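Local coordinates for heme-binding protein A (Haemophilus parasuis 29755, PDB 3TPA), which probably binds glutathione as a member of the GbpA family of extracellular solute-binding proteins, at residues A320-N325 / Q456-R461; F422-F427 / A447-A452; S163-E168 / T181-P186; K20-I25 / F101-D106. The protein carries 1 engineered substitution. All coordinates share one frame; numbering follows the deposited sequence.

Contact 1: residues A320-N325 / Q456-R461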
loop_
_atom_site.group_PDB
_atom_site.type_symbol
_atom_site.label_atom_id
_atom_site.label_comp_id
_atom_site.label_asym_id
_atom_site.label_seq_id
_atom_site.Cartn_x
_atom_site.Cartn_y
_atom_site.Cartn_z
ATOM N N ALA A 320 10.225 -8.036 -2.640
ATOM C CA ALA A 320 10.224 -7.523 -1.270
ATOM C C ALA A 320 9.251 -8.296 -0.369
ATOM O O ALA A 320 9.346 -8.212 0.855
ATOM C CB ALA A 320 9.873 -6.065 -1.245
ATOM N N VAL A 321 8.309 -9.022 -0.976
ATOM C CA VAL A 321 7.241 -9.680 -0.216
ATOM C C VAL A 321 7.605 -11.101 0.203
ATOM O O VAL A 321 8.208 -11.843 -0.565
ATOM C CB VAL A 321 5.891 -9.689 -0.990
ATOM C CG1 VAL A 321 4.815 -10.345 -0.162
ATOM C CG2 VAL A 321 5.454 -8.274 -1.353
ATOM N N LEU A 322 7.227 -11.470 1.426
ATOM C CA LEU A 322 7.447 -12.815 1.957
ATOM C C LEU A 322 6.840 -13.876 1.039
ATOM O O LEU A 322 5.701 -13.735 0.603
ATOM C CB LEU A 322 6.824 -12.945 3.353
ATOM C CG LEU A 322 7.084 -14.308 4.010
ATOM C CD1 LEU A 322 8.557 -14.426 4.379
ATOM C CD2 LEU A 322 6.212 -14.520 5.226
ATOM N N GLY A 323 7.591 -14.938 0.759
ATOM C CA GLY A 323 7.116 -16.000 -0.109
ATOM C C GLY A 323 7.539 -15.902 -1.574
ATOM O O GLY A 323 7.305 -16.822 -2.353
ATOM N N TYR A 324 8.147 -14.782 -1.957
ATOM C CA TYR A 324 8.633 -14.603 -3.322
ATOM C C TYR A 324 9.445 -15.812 -3.753
ATOM O O TYR A 324 10.225 -16.340 -2.961
ATOM C CB TYR A 324 9.513 -13.350 -3.422
ATOM C CG TYR A 324 10.035 -13.113 -4.823
ATOM C CD1 TYR A 324 9.257 -12.455 -5.771
ATOM C CD2 TYR A 324 11.294 -13.554 -5.202
ATOM C CE1 TYR A 324 9.721 -12.237 -7.054
ATOM C CE2 TYR A 324 11.770 -13.340 -6.492
ATOM C CZ TYR A 324 10.978 -12.679 -7.408
ATOM O OH TYR A 324 11.444 -12.465 -8.686
ATOM N N ASN A 325 9.275 -16.237 -5.007
ATOM C CA ASN A 325 9.973 -17.423 -5.518
ATOM C C ASN A 325 10.776 -17.124 -6.774
ATOM O O ASN A 325 10.218 -17.035 -7.861
ATOM C CB ASN A 325 8.993 -18.572 -5.793
ATOM C CG ASN A 325 9.675 -19.807 -6.351
ATOM O OD1 ASN A 325 10.904 -19.882 -6.421
ATOM N ND2 ASN A 325 8.874 -20.793 -6.743
ATOM N N GLN A 456 2.425 -18.337 12.753
ATOM C CA GLN A 456 3.270 -17.200 13.119
ATOM C C GLN A 456 4.645 -17.224 12.463
ATOM O O GLN A 456 5.134 -16.200 11.981
ATOM C CB GLN A 456 3.490 -17.177 14.635
ATOM C CG GLN A 456 2.317 -16.641 15.413
ATOM C CD GLN A 456 2.159 -15.160 15.220
ATOM O OE1 GLN A 456 3.111 -14.394 15.391
ATOM N NE2 GLN A 456 0.964 -14.741 14.844
ATOM N N ASP A 457 5.280 -18.389 12.493
ATOM C CA ASP A 457 6.673 -18.520 12.112
ATOM C C ASP A 457 6.926 -18.078 10.677
ATOM O O ASP A 457 6.277 -18.551 9.748
ATOM C CB ASP A 457 7.140 -19.958 12.305
ATOM C CG ASP A 457 8.602 -20.132 11.991
ATOM O OD1 ASP A 457 9.415 -19.519 12.705
ATOM O OD2 ASP A 457 8.935 -20.886 11.052
ATOM N N THR A 458 7.886 -17.174 10.500
ATOM C CA THR A 458 8.110 -16.543 9.197
ATOM C C THR A 458 8.504 -17.525 8.103
ATOM O O THR A 458 7.890 -17.549 7.043
ATOM C CB THR A 458 9.173 -15.447 9.272
ATOM O OG1 THR A 458 8.768 -14.467 10.232
ATOM C CG2 THR A 458 9.329 -14.779 7.904
ATOM N N GLN A 459 9.527 -18.333 8.351
ATOM C CA GLN A 459 9.968 -19.281 7.327
ATOM C C GLN A 459 8.920 -20.360 7.039
ATOM O O GLN A 459 8.850 -20.896 5.943
ATOM C CB GLN A 459 11.311 -19.925 7.693
ATOM C CG GLN A 459 12.495 -18.973 7.599
ATOM C CD GLN A 459 12.501 -18.151 6.309
ATOM O OE1 GLN A 459 12.482 -18.695 5.203
ATOM N NE2 GLN A 459 12.532 -16.832 6.454
ATOM N N THR A 460 8.115 -20.696 8.032
ATOM C CA THR A 460 7.087 -21.695 7.796
ATOM C C THR A 460 6.037 -21.103 6.855
ATOM O O THR A 460 5.595 -21.782 5.922
ATOM C CB THR A 460 6.452 -22.238 9.111
ATOM O OG1 THR A 460 7.471 -22.831 9.928
ATOM C CG2 THR A 460 5.392 -23.313 8.800
ATOM N N ARG A 461 5.674 -19.836 7.089
ATOM C CA ARG A 461 4.768 -19.089 6.204
ATOM C C ARG A 461 5.304 -18.985 4.770
ATOM O O ARG A 461 4.572 -19.181 3.794
ATOM C CB ARG A 461 4.533 -17.669 6.729
ATOM C CG ARG A 461 3.915 -17.568 8.111
ATOM C CD ARG A 461 3.563 -16.117 8.436
ATOM N NE ARG A 461 2.392 -15.705 7.680
ATOM C CZ ARG A 461 2.203 -14.510 7.144
ATOM N NH1 ARG A 461 3.103 -13.542 7.277
ATOM N NH2 ARG A 461 1.086 -14.281 6.476
#
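Leu322, at the tip of a loop, carries the apolar contact with the start of helix 458-475. Its branches divide the work: CD1 lies 3.6 Å from Thr458 CG2, while CD2 rests 3.9 Å from Arg461 CB and also 3.9 Å from Arg461 NH1. CD2 therefore touches both the root and the end of the arginine, meeting the guanidinium obliquely. With CG swung anti to the backbone N (chi1 -177°), the leucine reaches straight out from its turn, and its side chain lies nearly perpendicular to that of Arg461. A type II turn from Val321 to Tyr324 presents Leu322 at its second position, with Gly323 third, where the positive phi suits glycine.

The capping bonds lie within the helix end. Asp457 is the N-cap, and its OD2 takes two donors: Thr460 N at 3.1 Å, from above the carboxylate plane, and Thr460 OG1 at 2.7 Å, on the anti side. The arginine finds its polar partners beyond the two segments: NH1 forms a salt bridge with Asp418, while NE bonds to Ala452 O.

Around this junction, Leu322 also touches Ala462 one turn along helix 458-475, and Tyr324 O accepts from Gln466 of the same helix. The loop thus runs beside the first turns of that helix, between strand 310-312 and helix 335-344 in the chain.

Contact 2: residues F422-F427 / A447-A452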
loop_
_atom_site.group_PDB
_atom_site.type_symbol
_atom_site.label_atom_id
_atom_site.label_comp_id
_atom_site.label_asym_id
_atom_site.label_seq_id
_atom_site.Cartn_x
_atom_site.Cartn_y
_atom_site.Cartn_z
ATOM N N PHE A 422 -2.009 -10.103 -0.857
ATOM C CA PHE A 422 -2.064 -10.229 -2.316
ATOM C C PHE A 422 -2.969 -11.425 -2.645
ATOM O O PHE A 422 -3.971 -11.294 -3.329
ATOM C CB PHE A 422 -0.674 -10.523 -2.929
ATOM C CG PHE A 422 0.253 -9.341 -2.992
ATOM C CD1 PHE A 422 0.333 -8.563 -4.141
ATOM C CD2 PHE A 422 1.078 -9.036 -1.925
ATOM C CE1 PHE A 422 1.207 -7.469 -4.220
ATOM C CE2 PHE A 422 1.958 -7.925 -1.990
ATOM C CZ PHE A 422 2.019 -7.151 -3.138
ATOM N N LEU A 423 -2.593 -12.593 -2.140
ATOM C CA LEU A 423 -3.200 -13.862 -2.566
ATOM C C LEU A 423 -4.638 -14.103 -2.101
ATOM O O LEU A 423 -5.447 -14.663 -2.833
ATOM C CB LEU A 423 -2.337 -15.033 -2.118
ATOM C CG LEU A 423 -0.887 -15.014 -2.620
ATOM C CD1 LEU A 423 -0.152 -16.152 -1.967
ATOM C CD2 LEU A 423 -0.813 -15.146 -4.127
ATOM N N PHE A 424 -4.965 -13.686 -0.889
ATOM C CA PHE A 424 -6.339 -13.867 -0.419
ATOM C C PHE A 424 -7.332 -12.940 -1.154
ATOM O O PHE A 424 -8.371 -13.394 -1.622
ATOM C CB PHE A 424 -6.427 -13.718 1.116
ATOM C CG PHE A 424 -7.755 -14.126 1.687
ATOM C CD1 PHE A 424 -8.005 -15.455 2.034
ATOM C CD2 PHE A 424 -8.749 -13.196 1.869
ATOM C CE1 PHE A 424 -9.238 -15.842 2.559
ATOM C CE2 PHE A 424 -9.979 -13.567 2.398
ATOM C CZ PHE A 424 -10.231 -14.889 2.736
ATOM N N PRO A 425 -7.028 -11.639 -1.249
ATOM C CA PRO A 425 -7.963 -10.789 -2.002
ATOM C C PRO A 425 -8.154 -11.233 -3.453
ATOM O O PRO A 425 -9.282 -11.184 -3.967
ATOM C CB PRO A 425 -7.300 -9.411 -1.946
ATOM C CG PRO A 425 -6.556 -9.417 -0.648
ATOM C CD PRO A 425 -6.031 -10.841 -0.518
ATOM N N LEU A 426 -7.066 -11.642 -4.105
ATOM C CA LEU A 426 -7.110 -11.992 -5.527
ATOM C C LEU A 426 -7.678 -13.378 -5.834
ATOM O O LEU A 426 -8.250 -13.598 -6.898
ATOM C CB LEU A 426 -5.706 -11.917 -6.129
ATOM C CG LEU A 426 -5.158 -10.497 -6.235
ATOM C CD1 LEU A 426 -3.739 -10.471 -6.777
ATOM C CD2 LEU A 426 -6.087 -9.670 -7.104
ATOM N N PHE A 427 -7.498 -14.325 -4.927
ATOM C CA PHE A 427 -7.720 -15.728 -5.293
ATOM C C PHE A 427 -8.560 -16.549 -4.299
ATOM O O PHE A 427 -8.742 -17.756 -4.480
ATOM C CB PHE A 427 -6.362 -16.429 -5.524
ATOM C CG PHE A 427 -5.477 -15.750 -6.556
ATOM C CD1 PHE A 427 -5.954 -15.445 -7.822
ATOM C CD2 PHE A 427 -4.161 -15.425 -6.245
ATOM C CE1 PHE A 427 -5.131 -14.827 -8.768
ATOM C CE2 PHE A 427 -3.333 -14.796 -7.170
ATOM C CZ PHE A 427 -3.821 -14.486 -8.434
ATOM N N ALA A 447 -6.594 -23.933 1.311
ATOM C CA ALA A 447 -6.154 -24.447 2.606
ATOM C C ALA A 447 -4.781 -23.907 2.986
ATOM O O ALA A 447 -4.539 -23.571 4.151
ATOM C CB ALA A 447 -6.149 -25.991 2.612
ATOM N N LEU A 448 -3.880 -23.818 2.006
ATOM C CA LEU A 448 -2.570 -23.222 2.257
ATOM C C LEU A 448 -2.688 -21.752 2.677
ATOM O O LEU A 448 -1.957 -21.299 3.555
ATOM C CB LEU A 448 -1.649 -23.341 1.040
ATOM C CG LEU A 448 -1.233 -24.761 0.658
ATOM C CD1 LEU A 448 -0.528 -24.757 -0.682
ATOM C CD2 LEU A 448 -0.329 -25.343 1.743
ATOM N N LEU A 449 -3.603 -21.004 2.061
ATOM C CA LEU A 449 -3.751 -19.588 2.436
ATOM C C LEU A 449 -4.229 -19.479 3.880
ATOM O O LEU A 449 -3.748 -18.646 4.649
ATOM C CB LEU A 449 -4.727 -18.828 1.524
ATOM C CG LEU A 449 -4.371 -18.616 0.057
ATOM C CD1 LEU A 449 -5.257 -17.517 -0.539
ATOM C CD2 LEU A 449 -2.893 -18.240 -0.072
ATOM N N ALA A 450 -5.186 -20.321 4.246
ATOM C CA ALA A 450 -5.723 -20.269 5.597
ATOM C C ALA A 450 -4.652 -20.662 6.635
ATOM O O ALA A 450 -4.461 -19.983 7.642
ATOM C CB ALA A 450 -6.978 -21.142 5.699
ATOM N N SER A 451 -3.942 -21.753 6.377
ATOM C CA SER A 451 -2.856 -22.180 7.257
ATOM C C SER A 451 -1.802 -21.103 7.397
ATOM O O SER A 451 -1.345 -20.821 8.495
ATOM C CB SER A 451 -2.208 -23.468 6.734
ATOM O OG SER A 451 -3.113 -24.559 6.859
ATOM N N ALA A 452 -1.410 -20.505 6.276
ATOM C CA ALA A 452 -0.344 -19.511 6.274
ATOM C C ALA A 452 -0.737 -18.240 7.011
ATOM O O ALA A 452 0.086 -17.638 7.682
ATOM C CB ALA A 452 0.090 -19.188 4.842
#
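This is a buried contact of apolar side chains between two helices, 420-427 and 443-453, in which Leu449 inserts its two methyls against Leu423 and Phe424, one of them against backbone. Its CD2 lies 3.8 Å from Leu423 CB and 3.9 Å from Leu423 CD1, with the two leucine side chains at about a right angle. CD1 lies against the backbone, 3.7 Å from Leu423 O and 3.8 Å from Phe424 CA. The same methyl approaches the phenylalanine ring at a slant, 4.3 Å from Phe424 CD1. Phe424 and Leu449 are the closest pair of the two backbones, with 6.9 Å between their CA atoms.

Helix 420-427 is kinked at Pro425, whose N cannot bond to the preceding turn. Past the kink, Leu426 CB sits 3.6 Å above the centre of the Phe427 ring, and Leu423 CD2 lies at that ring's edge, in its plane.

Leu423 also touches Tyr465, and Leu448 touches Leu464, both on helix 458-475, so three helices share this apolar interior. Pro425 and Leu426 turn to Trp412 on strand 407-413. Helices layered on a central mixed sheet in this way are characteristic of the alpha/beta lobes of periplasmic binding proteins.

Contact 3: residues S163-E168 / T181-P186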
loop_
_atom_site.group_PDB
_atom_site.type_symbol
_atom_site.label_atom_id
_atom_site.label_comp_id
_atom_site.label_asym_id
_atom_site.label_seq_id
_atom_site.Cartn_x
_atom_site.Cartn_y
_atom_site.Cartn_z
ATOM N N SER A 163 -2.165 5.351 14.062
ATOM C CA SER A 163 -1.385 6.314 14.834
ATOM C C SER A 163 -2.079 6.574 16.157
ATOM O O SER A 163 -3.310 6.575 16.230
ATOM C CB SER A 163 -1.272 7.630 14.080
ATOM O OG SER A 163 -0.443 7.488 12.945
ATOM N N ILE A 164 -1.294 6.797 17.204
ATOM C CA ILE A 164 -1.871 6.978 18.530
ATOM C C ILE A 164 -2.038 8.464 18.833
ATOM O O ILE A 164 -1.056 9.220 18.857
ATOM C CB ILE A 164 -1.010 6.297 19.608
ATOM C CG1 ILE A 164 -0.839 4.800 19.302
ATOM C CG2 ILE A 164 -1.602 6.509 20.995
ATOM C CD1 ILE A 164 -2.137 4.038 19.158
ATOM N N TYR A 165 -3.295 8.864 19.025
ATOM C CA TYR A 165 -3.675 10.213 19.414
ATOM C C TYR A 165 -3.682 10.366 20.939
ATOM O O TYR A 165 -3.592 9.394 21.687
ATOM C CB TYR A 165 -5.099 10.496 18.950
ATOM C CG TYR A 165 -5.312 10.562 17.450
ATOM C CD1 TYR A 165 -5.712 11.756 16.835
ATOM C CD2 TYR A 165 -5.119 9.442 16.649
ATOM C CE1 TYR A 165 -5.923 11.819 15.448
ATOM C CE2 TYR A 165 -5.324 9.495 15.287
ATOM C CZ TYR A 165 -5.725 10.681 14.688
ATOM O OH TYR A 165 -5.922 10.708 13.321
ATOM N N SER A 166 -3.817 11.607 21.391
ATOM C CA SER A 166 -3.829 11.899 22.808
ATOM C C SER A 166 -5.270 11.979 23.290
ATOM O O SER A 166 -6.029 12.809 22.822
ATOM C CB SER A 166 -3.151 13.239 23.074
ATOM O OG SER A 166 -3.473 13.699 24.381
ATOM N N LYS A 167 -5.653 11.116 24.219
ATOM C CA LYS A 167 -6.996 11.205 24.775
ATOM C C LYS A 167 -7.128 12.434 25.669
ATOM O O LYS A 167 -8.191 13.031 25.748
ATOM C CB LYS A 167 -7.374 9.930 25.541
ATOM C CG LYS A 167 -8.801 9.962 26.108
ATOM C CD LYS A 167 -9.097 8.696 26.911
ATOM C CE LYS A 167 -10.585 8.557 27.228
ATOM N NZ LYS A 167 -11.127 9.634 28.086
ATOM N N GLU A 168 -6.049 12.823 26.339
ATOM C CA GLU A 168 -6.113 14.012 27.194
ATOM C C GLU A 168 -6.504 15.233 26.352
ATOM O O GLU A 168 -7.407 16.006 26.702
ATOM C CB GLU A 168 -4.786 14.238 27.929
ATOM C CG GLU A 168 -4.795 15.447 28.853
ATOM C CD GLU A 168 -3.649 15.446 29.849
ATOM O OE1 GLU A 168 -2.593 14.826 29.579
ATOM O OE2 GLU A 168 -3.808 16.072 30.917
ATOM N N THR A 181 -10.842 19.971 16.352
ATOM C CA THR A 181 -9.467 20.424 16.440
ATOM C C THR A 181 -8.504 19.237 16.524
ATOM O O THR A 181 -7.332 19.355 16.167
ATOM C CB THR A 181 -9.265 21.367 17.621
ATOM O OG1 THR A 181 -10.084 22.527 17.436
ATOM C CG2 THR A 181 -7.823 21.807 17.719
ATOM N N LEU A 182 -9.007 18.099 16.999
ATOM C CA LEU A 182 -8.184 16.904 17.147
ATOM C C LEU A 182 -7.659 16.500 15.785
ATOM O O LEU A 182 -6.519 16.056 15.649
ATOM C CB LEU A 182 -8.993 15.744 17.749
ATOM C CG LEU A 182 -8.209 14.492 18.176
ATOM C CD1 LEU A 182 -7.386 14.723 19.439
ATOM C CD2 LEU A 182 -9.147 13.328 18.377
ATOM N N ASP A 183 -8.494 16.673 14.769
ATOM C CA ASP A 183 -8.131 16.254 13.423
ATOM C C ASP A 183 -7.389 17.342 12.638
ATOM O O ASP A 183 -6.627 17.042 11.729
ATOM C CB ASP A 183 -9.379 15.804 12.663
ATOM C CG ASP A 183 -10.033 14.606 13.292
ATOM O OD1 ASP A 183 -9.310 13.630 13.578
ATOM O OD2 ASP A 183 -11.261 14.647 13.518
ATOM N N GLN A 184 -7.600 18.600 13.005
ATOM C CA GLN A 184 -7.069 19.719 12.230
ATOM C C GLN A 184 -5.762 20.263 12.765
ATOM O O GLN A 184 -4.981 20.836 12.014
ATOM C CB GLN A 184 -8.095 20.854 12.156
ATOM C CG GLN A 184 -9.367 20.465 11.424
ATOM C CD GLN A 184 -10.483 21.452 11.662
ATOM O OE1 GLN A 184 -10.282 22.486 12.297
ATOM N NE2 GLN A 184 -11.667 21.140 11.160
ATOM N N GLN A 185 -5.532 20.093 14.064
ATOM C CA GLN A 185 -4.307 20.574 14.696
ATOM C C GLN A 185 -3.666 19.402 15.417
ATOM O O GLN A 185 -3.826 19.238 16.629
ATOM C CB GLN A 185 -4.614 21.701 15.684
ATOM C CG GLN A 185 -5.594 22.719 15.145
ATOM C CD GLN A 185 -4.960 23.653 14.144
ATOM O OE1 GLN A 185 -3.739 23.826 14.129
ATOM N NE2 GLN A 185 -5.787 24.266 13.299
ATOM N N PRO A 186 -2.943 18.569 14.662
ATOM C CA PRO A 186 -2.485 17.278 15.194
ATOM C C PRO A 186 -1.454 17.400 16.308
ATOM O O PRO A 186 -0.556 18.240 16.253
ATOM C CB PRO A 186 -1.888 16.577 13.960
ATOM C CG PRO A 186 -1.563 17.708 12.997
ATOM C CD PRO A 186 -2.626 18.737 13.234
#
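The Tyr165 ring and the Asp183 carboxylate are the flat groups here, and both Leu182 and Asp183 approach the ring at a slant. Leu182 CG lies 3.9 Å from Tyr165 CD1, and its methyl CD2 lies 4.1 Å from the same ring carbon. Further along the ring, Asp183 OD1 stands 4.3 Å from Tyr165 CE1. The leucine's first torsion, with CG anti to the backbone N (chi1 -170°), carries CG to the ring, and its second (chi2 72°) turns the other methyl, CD1, to the backbone of Ser166, 4.1 Å from Ser166 O.

The polar ends find their partners beyond the two segments: Tyr165 OH and Asp183 OD1 both hydrogen-bond to Ser22 OG, while OD1 is also in a salt bridge with Arg103 NH1 and OD2 bonds to Ser115 OG. Such surroundings would be expected to favour the charged form of this buried aspartate.

Ser166 is the N-cap of helix 167-175, its hydroxyl serving Tyr169. Leu182, from the short helix 181-184, packs on Tyr169 and Ala170 of helix 167-175 and on Phe99 and Arg103 of helix 94-105, which brings the start of 167-175 and the turn of 181-184 together beside helix 94-105.

Contact 4: residues K20-I25 / F101-D106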
loop_
_atom_site.group_PDB
_atom_site.type_symbol
_atom_site.label_atom_id
_atom_site.label_comp_id
_atom_site.label_asym_id
_atom_site.label_seq_id
_atom_site.Cartn_x
_atom_site.Cartn_y
_atom_site.Cartn_z
ATOM N N LYS A 20 -6.480 16.072 4.560
ATOM C CA LYS A 20 -6.709 15.751 5.971
ATOM C C LYS A 20 -5.413 15.573 6.756
ATOM O O LYS A 20 -4.518 14.862 6.314
ATOM C CB LYS A 20 -7.579 14.494 6.066
ATOM C CG LYS A 20 -9.058 14.788 5.851
ATOM C CD LYS A 20 -9.793 13.568 5.358
ATOM C CE LYS A 20 -11.179 13.931 4.848
ATOM N NZ LYS A 20 -11.745 12.826 4.025
ATOM N N LEU A 21 -5.302 16.222 7.911
ATOM C CA LEU A 21 -4.130 16.030 8.773
ATOM C C LEU A 21 -4.409 15.075 9.940
ATOM O O LEU A 21 -3.861 15.225 11.037
ATOM C CB LEU A 21 -3.624 17.371 9.302
ATOM C CG LEU A 21 -3.082 18.325 8.231
ATOM C CD1 LEU A 21 -2.884 19.699 8.811
ATOM C CD2 LEU A 21 -1.780 17.800 7.612
ATOM N N SER A 22 -5.276 14.100 9.694
ATOM C CA SER A 22 -5.669 13.138 10.720
ATOM C C SER A 22 -5.668 11.751 10.109
ATOM O O SER A 22 -6.580 11.414 9.359
ATOM C CB SER A 22 -7.063 13.469 11.257
ATOM O OG SER A 22 -7.566 12.456 12.128
ATOM N N PRO A 23 -4.634 10.945 10.413
ATOM C CA PRO A 23 -4.490 9.618 9.791
ATOM C C PRO A 23 -5.672 8.685 9.964
ATOM O O PRO A 23 -5.928 7.916 9.049
ATOM C CB PRO A 23 -3.236 9.016 10.464
ATOM C CG PRO A 23 -2.852 9.950 11.548
ATOM C CD PRO A 23 -3.469 11.289 11.245
ATOM N N ALA A 24 -6.383 8.728 11.090
ATOM C CA ALA A 24 -7.494 7.795 11.294
ATOM C C ALA A 24 -8.571 7.930 10.206
ATOM O O ALA A 24 -9.241 6.954 9.853
ATOM C CB ALA A 24 -8.121 7.994 12.684
ATOM N N ILE A 25 -8.738 9.137 9.678
ATOM C CA ILE A 25 -9.855 9.411 8.757
ATOM C C ILE A 25 -9.438 9.774 7.337
ATOM O O ILE A 25 -10.177 10.430 6.615
ATOM C CB ILE A 25 -10.796 10.517 9.298
ATOM C CG1 ILE A 25 -10.028 11.820 9.509
ATOM C CG2 ILE A 25 -11.432 10.083 10.613
ATOM C CD1 ILE A 25 -10.911 13.018 9.840
ATOM N N PHE A 101 -7.984 3.323 18.832
ATOM C CA PHE A 101 -8.651 2.179 18.218
ATOM C C PHE A 101 -10.160 2.324 18.278
ATOM O O PHE A 101 -10.860 2.106 17.283
ATOM C CB PHE A 101 -8.238 0.874 18.917
ATOM C CG PHE A 101 -6.945 0.302 18.409
ATOM C CD1 PHE A 101 -6.946 -0.795 17.567
ATOM C CD2 PHE A 101 -5.732 0.894 18.731
ATOM C CE1 PHE A 101 -5.760 -1.318 17.098
ATOM C CE2 PHE A 101 -4.546 0.377 18.256
ATOM C CZ PHE A 101 -4.556 -0.722 17.438
ATOM N N GLN A 102 -10.665 2.680 19.456
ATOM C CA GLN A 102 -12.106 2.637 19.682
ATOM C C GLN A 102 -12.880 3.743 18.957
ATOM O O GLN A 102 -14.024 3.542 18.584
ATOM C CB GLN A 102 -12.427 2.589 21.188
ATOM C CG GLN A 102 -12.082 1.228 21.853
ATOM C CD GLN A 102 -12.713 0.063 21.145
ATOM O OE1 GLN A 102 -12.023 -0.793 20.599
ATOM N NE2 GLN A 102 -14.035 0.019 21.148
ATOM N N ARG A 103 -12.259 4.899 18.741
ATOM C CA ARG A 103 -12.902 5.951 17.959
ATOM C C ARG A 103 -13.380 5.324 16.655
ATOM O O ARG A 103 -14.476 5.612 16.159
ATOM C CB ARG A 103 -11.931 7.092 17.649
ATOM C CG ARG A 103 -12.543 8.168 16.766
ATOM C CD ARG A 103 -11.512 9.137 16.195
ATOM N NE ARG A 103 -12.186 10.161 15.401
ATOM C CZ ARG A 103 -11.616 11.259 14.932
ATOM N NH1 ARG A 103 -10.331 11.509 15.165
ATOM N NH2 ARG A 103 -12.344 12.112 14.234
ATOM N N GLN A 104 -12.555 4.419 16.146
ATOM C CA GLN A 104 -12.787 3.772 14.875
ATOM C C GLN A 104 -13.749 2.595 14.966
ATOM O O GLN A 104 -14.674 2.503 14.176
ATOM C CB GLN A 104 -11.449 3.326 14.268
ATOM C CG GLN A 104 -10.423 4.487 14.212
ATOM C CD GLN A 104 -9.232 4.187 13.341
ATOM O OE1 GLN A 104 -9.371 3.734 12.207
ATOM N NE2 GLN A 104 -8.044 4.447 13.864
ATOM N N ALA A 105 -13.534 1.706 15.933
ATOM C CA ALA A 105 -14.261 0.428 15.984
ATOM C C ALA A 105 -15.651 0.500 16.606
ATOM O O ALA A 105 -16.505 -0.341 16.333
ATOM C CB ALA A 105 -13.443 -0.614 16.729
ATOM N N ASP A 106 -15.851 1.477 17.474
ATOM C CA ASP A 106 -17.084 1.611 18.228
ATOM C C ASP A 106 -17.916 2.714 17.619
ATOM O O ASP A 106 -17.588 3.883 17.770
ATOM C CB ASP A 106 -16.740 1.946 19.685
ATOM C CG ASP A 106 -17.969 2.189 20.551
ATOM O OD1 ASP A 106 -19.103 2.076 20.038
ATOM O OD2 ASP A 106 -17.791 2.499 21.758
HETATM O O HOH W 1 -9.443 4.014 9.394
#
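Gln104 meets Ala24 where a short 3-10 turn packs against the last turns of helix 94-105, within a fold of the periplasmic binding protein class. The turn is closed by a backbone bond from Ile25 N to Ser22 O, 3.2 Å long, and it points the Ala24 methyl at the helix.

From CB, the glutamine chain leaves with CG anti to its carbonyl carbon (chi1 -52°), and the chain beyond is extended, which carries the amide out to the turn. There CD comes 4.0 Å from Ala24 CB. NE2 lies closer, 3.7 Å from the same methyl, and donates to Phe161 O. The other amide atom, OE1, is linked to Ala24 O through a water, which sits 2.8 Å from Gln104 OE1 and 3.0 Å from Ala24 O. That water has more acceptors within range than protons to give, so it cannot serve all of them at once. Phe122 and Tyr119 also border the glutamine.

Arg103, the neighbouring residue, runs fully extended over the other part of the turn. Its NE donates to Tyr111 O and its NH1 is held by the aspartate of helix 181-184, Asp183. Ser22 OG, bonded to that same aspartate, makes only a loose approach of 4.2 Å to Arg103 NH1. Over one face of the guanidinium, offset toward its rim, the Ile25 methyl CG2 lies 4.2 Å above the plane.

In the fold
The four contacts form two pairs, with centres about 28 to 36 Å apart between pairs. Contacts 1 and 2 share the helical region beside the six-stranded mixed sheet, joined through the consecutive helices 443-453 and 458-475, and contact 2 is nested inside the chain loop that contact 1 closes. Contacts 3 and 4 lie about 9 Å apart between centres and share one polar cluster beside helix 94-105. Contact 2 is buried and built of apolar side chains, whereas contact 1 is only partly buried, with Thr458 exposed. Contact 3, also buried, is leucine-on-tyrosine packing edged by an aspartate; buried contact 4 relies on an arginine, a glutamine and a water.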